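Long-range contact in digeranylgeranylglycerophospholipid reductase (Sulfolobus acidocaldarius, PDB 4OPC), which reduces the double bonds of geranylgeranyl chains in archaeal membrane lipid precursors, using bound FAD: residues 16-25 with 302-313. Residues are numbered along the deposited sequence; the frame is centred on the assembly and turned at random.
Sequences FAGSSAAYQL and KGSAMISGYCAA. With FDA (dihydroflavine-adenine dinucleotide), chain B.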
ATOM      1  N   PHE A  16       2.034 -10.171   0.208  1.00 13.58           N
ATOM      2  CA  PHE A  16       3.346  -9.616   0.538  1.00 14.47           C
ATOM      3  C   PHE A  16       3.463  -9.280   2.018  1.00 15.05           C
ATOM      4  O   PHE A  16       4.530  -9.437   2.608  1.00 14.24           O
ATOM      5  CB  PHE A  16       3.657  -8.376  -0.302  1.00 15.11           C
ATOM      6  CG  PHE A  16       4.474  -8.661  -1.533  1.00 14.16           C
ATOM      7  CD1 PHE A  16       4.080  -9.639  -2.439  1.00 16.74           C
ATOM      8  CD2 PHE A  16       5.624  -7.938  -1.796  1.00 16.81           C
ATOM      9  CE1 PHE A  16       4.825  -9.885  -3.583  1.00 15.81           C
ATOM     10  CE2 PHE A  16       6.377  -8.187  -2.935  1.00 19.60           C
ATOM     11  CZ  PHE A  16       5.971  -9.156  -3.837  1.00 16.88           C
ATOM     12  N   ALA A  17       2.369  -8.835   2.637  1.00 12.35           N
ATOM     13  CA  ALA A  17       2.449  -8.488   4.051  1.00 11.98           C
ATOM     14  C   ALA A  17       2.640  -9.728   4.921  1.00 13.26           C
ATOM     15  O   ALA A  17       3.623  -9.842   5.651  1.00 12.09           O
ATOM     16  CB  ALA A  17       1.215  -7.701   4.479  1.00 12.35           C
ATOM     17  N   GLY A  18       1.717 -10.682   4.828  1.00 10.24           N
ATOM     18  CA  GLY A  18       1.796 -11.874   5.658  1.00 11.97           C
ATOM     19  C   GLY A  18       3.034 -12.708   5.404  1.00 12.47           C
ATOM     20  O   GLY A  18       3.652 -13.242   6.343  1.00 13.12           O
ATOM     21  N   SER A  19       3.396 -12.842   4.127  1.00 11.50           N
ATOM     22  CA  SER A  19       4.571 -13.636   3.785  1.00 11.94           C
ATOM     23  C   SER A  19       5.849 -12.990   4.316  1.00 14.61           C
ATOM     24  O   SER A  19       6.761 -13.698   4.747  1.00 14.13           O
ATOM     25  CB  SER A  19       4.671 -13.902   2.277  1.00 14.29           C
ATOM     26  OG  SER A  19       4.929 -12.712   1.557  1.00 15.83           O
ATOM     27  N   SER A  20       5.919 -11.662   4.301  1.00 13.35           N
ATOM     28  CA  SER A  20       7.060 -10.940   4.875  0.60 10.93           C
ATOM     29  C   SER A  20       7.166 -11.191   6.369  1.00 14.79           C
ATOM     30  O   SER A  20       8.239 -11.448   6.899  1.00 15.19           O
ATOM     31  CB  SER A  20       6.952  -9.435   4.616  0.60 14.55           C
ATOM     32  OG  SER A  20       7.235  -9.143   3.267  0.60 17.87           O
ATOM     33  N   ALA A  21       6.034 -11.115   7.059  1.00 13.84           N
ATOM     34  CA  ALA A  21       6.025 -11.394   8.493  1.00 13.36           C
ATOM     35  C   ALA A  21       6.518 -12.819   8.766  1.00 13.23           C
ATOM     36  O   ALA A  21       7.349 -13.037   9.659  1.00 14.77           O
ATOM     37  CB  ALA A  21       4.625 -11.182   9.070  1.00 15.67           C
ATOM     38  N   ALA A  22       6.012 -13.782   7.997  1.00 11.79           N
ATOM     39  CA  ALA A  22       6.402 -15.182   8.171  1.00 12.39           C
ATOM     40  C   ALA A  22       7.904 -15.345   7.945  1.00 14.19           C
ATOM     41  O   ALA A  22       8.602 -15.991   8.740  1.00 14.90           O
ATOM     42  CB  ALA A  22       5.627 -16.070   7.210  1.00 14.49           C
ATOM     43  N   TYR A  23       8.411 -14.755   6.863  1.00 14.92           N
ATOM     44  CA  TYR A  23       9.818 -14.895   6.536  1.00 13.94           C
ATOM     45  C   TYR A  23      10.698 -14.274   7.623  1.00 14.56           C
ATOM     46  O   TYR A  23      11.664 -14.887   8.085  1.00 16.29           O
ATOM     47  CB  TYR A  23      10.119 -14.273   5.171  1.00 15.45           C
ATOM     48  CG  TYR A  23      11.516 -14.548   4.698  1.00 16.20           C
ATOM     49  CD1 TYR A  23      11.837 -15.754   4.080  1.00 18.72           C
ATOM     50  CD2 TYR A  23      12.525 -13.621   4.883  1.00 20.76           C
ATOM     51  CE1 TYR A  23      13.125 -16.018   3.650  1.00 21.52           C
ATOM     52  CE2 TYR A  23      13.820 -13.873   4.453  1.00 29.46           C
ATOM     53  CZ  TYR A  23      14.109 -15.072   3.839  1.00 28.44           C
ATOM     54  OH  TYR A  23      15.389 -15.333   3.405  1.00 32.96           O
ATOM     55  N   GLN A  24      10.337 -13.074   8.059  1.00 14.35           N
ATOM     56  CA  GLN A  24      11.117 -12.359   9.062  1.00 14.50           C
ATOM     57  C   GLN A  24      11.081 -13.013  10.448  1.00 17.10           C
ATOM     58  O   GLN A  24      11.988 -12.801  11.247  1.00 19.16           O
ATOM     59  CB  GLN A  24      10.668 -10.885   9.141  1.00 15.82           C
ATOM     60  CG  GLN A  24      10.819 -10.109   7.838  1.00 16.70           C
ATOM     61  CD  GLN A  24      12.231  -9.653   7.556  1.00 20.17           C
ATOM     62  OE1 GLN A  24      13.196 -10.143   8.146  1.00 24.54           O
ATOM     63  NE2 GLN A  24      12.366  -8.706   6.637  1.00 22.06           N
ATOM     64  N   LEU A  25      10.033 -13.783  10.733  1.00 15.49           N
ATOM     65  CA  LEU A  25       9.927 -14.481  12.022  1.00 14.93           C
ATOM     66  C   LEU A  25      10.551 -15.868  12.011  1.00 16.59           C
ATOM     67  O   LEU A  25      10.678 -16.501  13.059  1.00 18.52           O
ATOM     68  CB  LEU A  25       8.471 -14.595  12.463  1.00 15.29           C
ATOM     69  CG  LEU A  25       7.845 -13.315  13.011  1.00 14.51           C
ATOM     70  CD1 LEU A  25       6.331 -13.465  13.053  1.00 21.27           C
ATOM     71  CD2 LEU A  25       8.407 -12.987  14.377  1.00 19.55           C
ATOM     72  N   LYS A 302       3.237  -2.778  -2.135  1.00 11.67           N
ATOM     73  CA  LYS A 302       3.970  -4.012  -1.866  1.00 10.98           C
ATOM     74  C   LYS A 302       5.228  -3.763  -1.037  1.00 11.52           C
ATOM     75  O   LYS A 302       5.517  -4.517  -0.101  1.00 12.90           O
ATOM     76  CB  LYS A 302       4.261  -4.761  -3.162  1.00 14.93           C
ATOM     77  CG  LYS A 302       3.098  -5.656  -3.559  1.00 16.50           C
ATOM     78  CD  LYS A 302       3.366  -6.423  -4.839  1.00 17.25           C
ATOM     79  CE  LYS A 302       2.385  -7.587  -4.973  1.00 16.20           C
ATOM     80  NZ  LYS A 302       0.955  -7.134  -5.032  1.00 14.77           N
ATOM     81  N   GLY A 303       5.964  -2.700  -1.342  1.00 11.84           N
ATOM     82  CA  GLY A 303       7.126  -2.344  -0.535  1.00 13.54           C
ATOM     83  C   GLY A 303       6.775  -2.024   0.907  1.00 12.54           C
ATOM     84  O   GLY A 303       7.373  -2.557   1.848  1.00 13.06           O
ATOM     85  N   SER A 304       5.775  -1.176   1.092  1.00 10.64           N
ATOM     86  CA  SER A 304       5.363  -0.812   2.435  1.00 10.53           C
ATOM     87  C   SER A 304       4.710  -1.996   3.172  1.00 10.87           C
ATOM     88  O   SER A 304       4.836  -2.105   4.396  1.00 12.24           O
ATOM     89  CB  SER A 304       4.461   0.417   2.394  1.00 12.01           C
ATOM     90  OG  SER A 304       3.427   0.246   1.431  1.00 13.60           O
ATOM     91  N   ALA A 305       4.051  -2.895   2.441  1.00 10.34           N
ATOM     92  CA  ALA A 305       3.579  -4.144   3.045  1.00 10.11           C
ATOM     93  C   ALA A 305       4.750  -4.900   3.651  1.00 11.49           C
ATOM     94  O   ALA A 305       4.661  -5.382   4.781  1.00 11.87           O
ATOM     95  CB  ALA A 305       2.892  -5.017   2.011  1.00 11.93           C
ATOM     96  N   MET A 306       5.837  -5.035   2.891  1.00 10.71           N
ATOM     97  CA  MET A 306       7.039  -5.698   3.412  1.00 12.39           C
ATOM     98  C   MET A 306       7.633  -4.974   4.622  1.00 12.28           C
ATOM     99  O   MET A 306       8.054  -5.618   5.579  1.00 13.10           O
ATOM    100  CB  MET A 306       8.090  -5.870   2.321  1.00 15.10           C
ATOM    101  CG  MET A 306       7.629  -6.804   1.199  1.00 13.97           C
ATOM    102  SD  MET A 306       8.945  -7.306   0.090  1.00 21.14           S
ATOM    103  CE  MET A 306       9.126  -5.740  -0.715  1.00 18.08           C
ATOM    104  N   ILE A 307       7.656  -3.644   4.585  1.00 11.72           N
ATOM    105  CA  ILE A 307       8.111  -2.888   5.746  1.00 11.19           C
ATOM    106  C   ILE A 307       7.231  -3.224   6.951  1.00 11.74           C
ATOM    107  O   ILE A 307       7.730  -3.463   8.047  1.00 12.40           O
ATOM    108  CB  ILE A 307       8.089  -1.373   5.474  1.00 12.05           C
ATOM    109  CG1 ILE A 307       9.082  -1.011   4.360  1.00 13.14           C
ATOM    110  CG2 ILE A 307       8.401  -0.618   6.761  1.00 13.34           C
ATOM    111  CD1 ILE A 307       9.039   0.470   3.964  1.00 14.08           C
ATOM    112  N   SER A 308       5.921  -3.258   6.758  1.00 11.24           N
ATOM    113  CA  SER A 308       5.039  -3.563   7.879  1.00 12.87           C
ATOM    114  C   SER A 308       5.265  -4.984   8.426  1.00 11.95           C
ATOM    115  O   SER A 308       5.185  -5.180   9.629  1.00 11.68           O
ATOM    116  CB  SER A 308       3.561  -3.272   7.538  1.00 12.59           C
ATOM    117  OG  SER A 308       3.022  -4.206   6.609  1.00 12.05           O
ATOM    118  N   GLY A 309       5.587  -5.946   7.563  1.00 11.20           N
ATOM    119  CA  GLY A 309       5.899  -7.288   8.031  1.00 11.98           C
ATOM    120  C   GLY A 309       7.177  -7.316   8.847  1.00 13.95           C
ATOM    121  O   GLY A 309       7.267  -8.027   9.862  1.00 14.43           O
ATOM    122  N   TYR A 310       8.184  -6.576   8.388  1.00 13.81           N
ATOM    123  CA  TYR A 310       9.427  -6.395   9.121  1.00 13.99           C
ATOM    124  C   TYR A 310       9.162  -5.814  10.515  1.00 12.54           C
ATOM    125  O   TYR A 310       9.671  -6.324  11.511  1.00 13.38           O
ATOM    126  CB  TYR A 310      10.384  -5.516   8.301  1.00 14.73           C
ATOM    127  CG  TYR A 310      11.553  -4.920   9.058  1.00 16.95           C
ATOM    128  CD1 TYR A 310      12.756  -5.592   9.149  1.00 21.39           C
ATOM    129  CD2 TYR A 310      11.451  -3.663   9.653  1.00 19.20           C
ATOM    130  CE1 TYR A 310      13.829  -5.043   9.837  1.00 28.91           C
ATOM    131  CE2 TYR A 310      12.511  -3.108  10.339  1.00 24.09           C
ATOM    132  CZ  TYR A 310      13.697  -3.804  10.428  1.00 27.91           C
ATOM    133  OH  TYR A 310      14.762  -3.257  11.109  1.00 37.31           O
ATOM    134  N   CYS A 311       8.361  -4.758  10.586  1.00 12.13           N
ATOM    135  CA  CYS A 311       8.098  -4.125  11.877  1.00 12.68           C
ATOM    136  C   CYS A 311       7.286  -5.039  12.779  1.00 13.94           C
ATOM    137  O   CYS A 311       7.489  -5.059  13.992  1.00 14.55           O
ATOM    138  CB  CYS A 311       7.359  -2.798  11.690  1.00 12.24           C
ATOM    139  SG  CYS A 311       8.399  -1.465  11.001  1.00 15.28           S
ATOM    140  N   ALA A 312       6.365  -5.801  12.194  1.00 12.71           N
ATOM    141  CA  ALA A 312       5.593  -6.745  12.986  1.00 11.79           C
ATOM    142  C   ALA A 312       6.484  -7.808  13.602  1.00 12.72           C
ATOM    143  O   ALA A 312       6.349  -8.135  14.783  1.00 12.85           O
ATOM    144  CB  ALA A 312       4.510  -7.390  12.142  1.00 13.90           C
ATOM    145  N   ALA A 313       7.392  -8.351  12.802  1.00 12.84           N
ATOM    146  CA  ALA A 313       8.302  -9.372  13.304  1.00 13.90           C
ATOM    147  C   ALA A 313       9.143  -8.817  14.455  1.00 14.83           C
ATOM    148  O   ALA A 313       9.334  -9.487  15.483  1.00 16.56           O
ATOM    149  CB  ALA A 313       9.186  -9.879  12.194  1.00 16.54           C
TER
HETATM  150  PA  FDA B 501      -3.163  -8.996  -0.272  1.00 11.70           P
HETATM  151  O1A FDA B 501      -4.551  -8.614  -0.610  1.00 12.00           O
HETATM  152  O2A FDA B 501      -2.174  -9.145  -1.422  1.00 12.71           O
HETATM  153  O5B FDA B 501      -3.184 -10.369   0.517  1.00 11.03           O
HETATM  154  C5B FDA B 501      -4.198 -10.630   1.508  1.00 11.04           C
HETATM  155  C4B FDA B 501      -4.325 -12.125   1.635  1.00 11.70           C
HETATM  156  O4B FDA B 501      -5.185 -12.438   2.750  1.00 11.74           O
HETATM  157  C3B FDA B 501      -4.919 -12.832   0.412  1.00 12.68           C
HETATM  158  O3B FDA B 501      -4.009 -13.796  -0.114  1.00 12.98           O
HETATM  159  C2B FDA B 501      -6.246 -13.418   0.932  1.00 12.65           C
HETATM  160  O2B FDA B 501      -6.569 -14.660   0.327  1.00 13.64           O
HETATM  161  C1B FDA B 501      -5.954 -13.577   2.417  1.00 11.82           C
HETATM  162  N9A FDA B 501      -7.097 -13.569   3.322  1.00 11.73           N
HETATM  163  C8A FDA B 501      -8.019 -12.564   3.488  1.00 11.96           C
HETATM  164  N7A FDA B 501      -8.895 -12.796   4.439  1.00 11.86           N
HETATM  165  C5A FDA B 501      -8.515 -14.033   4.939  1.00 11.31           C
HETATM  166  C6A FDA B 501      -9.009 -14.816   6.000  1.00 11.73           C
HETATM  167  N6A FDA B 501      -9.999 -14.433   6.808  1.00 13.27           N
HETATM  168  N1A FDA B 501      -8.369 -15.971   6.272  1.00 11.89           N
HETATM  169  C2A FDA B 501      -7.349 -16.342   5.492  1.00 12.57           C
HETATM  170  N3A FDA B 501      -6.771 -15.671   4.493  1.00 12.19           N
HETATM  171  C4A FDA B 501      -7.389 -14.503   4.285  1.00 11.53           C
HETATM  172  N1  FDA B 501       1.566  -1.883  -5.154  1.00 10.95           N
HETATM  173  C2  FDA B 501       2.870  -1.829  -5.575  1.00 11.33           C
HETATM  174  O2  FDA B 501       3.801  -1.849  -4.777  1.00 11.95           O
HETATM  175  N3  FDA B 501       3.089  -1.787  -6.927  1.00 11.51           N
HETATM  176  C4  FDA B 501       2.139  -1.678  -7.923  1.00 11.85           C
HETATM  177  O4  FDA B 501       2.476  -1.786  -9.100  1.00 12.91           O
HETATM  178  C4X FDA B 501       0.816  -1.673  -7.432  1.00 11.30           C
HETATM  179  N5  FDA B 501      -0.216  -1.606  -8.322  1.00 11.23           N
HETATM  180  C5X FDA B 501      -1.496  -1.931  -7.926  1.00 10.87           C
HETATM  181  C6  FDA B 501      -2.495  -2.137  -8.867  1.00 11.82           C
HETATM  182  C7  FDA B 501      -3.766  -2.553  -8.501  1.00 11.46           C
HETATM  183  C7M FDA B 501      -4.772  -2.887  -9.572  1.00 12.64           C
HETATM  184  C8  FDA B 501      -4.069  -2.726  -7.141  1.00 11.22           C
HETATM  185  C8M FDA B 501      -5.423  -3.245  -6.716  1.00 13.20           C
HETATM  186  C9  FDA B 501      -3.074  -2.500  -6.188  1.00 10.98           C
HETATM  187  C9A FDA B 501      -1.789  -2.127  -6.564  1.00 10.94           C
HETATM  188  N10 FDA B 501      -0.746  -1.932  -5.630  1.00 10.59           N
HETATM  189  C10 FDA B 501       0.553  -1.828  -6.077  1.00 11.36           C
HETATM  190  C1' FDA B 501      -0.956  -2.158  -4.178  1.00 10.80           C
HETATM  191  C2' FDA B 501      -0.478  -3.564  -3.771  1.00 11.01           C
HETATM  192  O2' FDA B 501      -0.941  -4.544  -4.705  1.00 11.03           O
HETATM  193  C3' FDA B 501      -1.010  -3.928  -2.382  1.00 11.05           C
HETATM  194  O3' FDA B 501      -0.765  -2.831  -1.512  1.00 10.86           O
HETATM  195  C4' FDA B 501      -0.358  -5.156  -1.732  1.00 11.09           C
HETATM  196  O4' FDA B 501      -0.313  -6.265  -2.629  1.00 11.32           O
HETATM  197  C5' FDA B 501      -1.074  -5.546  -0.460  1.00 10.85           C
HETATM  198  O5' FDA B 501      -0.507  -6.762   0.071  1.00 10.69           O
HETATM  199  P   FDA B 501      -1.197  -7.475   1.314  1.00 10.86           P
HETATM  200  O1P FDA B 501      -0.379  -8.661   1.621  1.00 10.79           O
HETATM  201  O2P FDA B 501      -1.479  -6.489   2.438  1.00 10.79           O
HETATM  202  O3P FDA B 501      -2.648  -7.900   0.790  1.00 10.86           O
HETATM  203  O   HOH W   1      10.011  -7.702   5.167  1.00 19.06           O
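With chi2 and chi3 extended and a bend at chi4 (61°), the Lys302 chain crosses the Phe16 ring and then turns its amine to the flavin cofactor. Lys302 CD sits over the ring centre, 3.8 Å from the centroid of the Phe16 ring, a CH-pi contact, while Lys302 NZ donates to O4' of the dihydroflavine-adenine dinucleotide at 2.9 Å. Lysine suits the place because its methylenes pack on an aromatic face while its amine binds the ribityl chain. Met306 runs alongside Phe16, Met306 CG 3.8 Å from Phe16 CD2 and SD obliquely placed, a Met-aromatic contact. An alanine in place of Phe16 would probably open a gap beside Met306 and leave the Lys302 chain freer to swing from the ribityl hydroxyls. Beside and beyond this, small residues let the axes come within 7.5 Å, crossing at -37°: Ala17 meets Ala305, and Gly309 lies against Ser20 and Ala21, where a CB would clash. A water joins Gln24 NE2 to Met306 O, and Gln24 NE2 also hydrogen-bonds Leu60 O of helix 54-60. Ala17 N donates to phosphate oxygen O1P (2.9 Å), as expected of a Rossmann-type dinucleotide-binding helix. Helix 16-25, which follows strand 9-12 of the parallel nucleotide-binding strands, packs on helix 302-322, with helices 99-112 and 54-60 alongside.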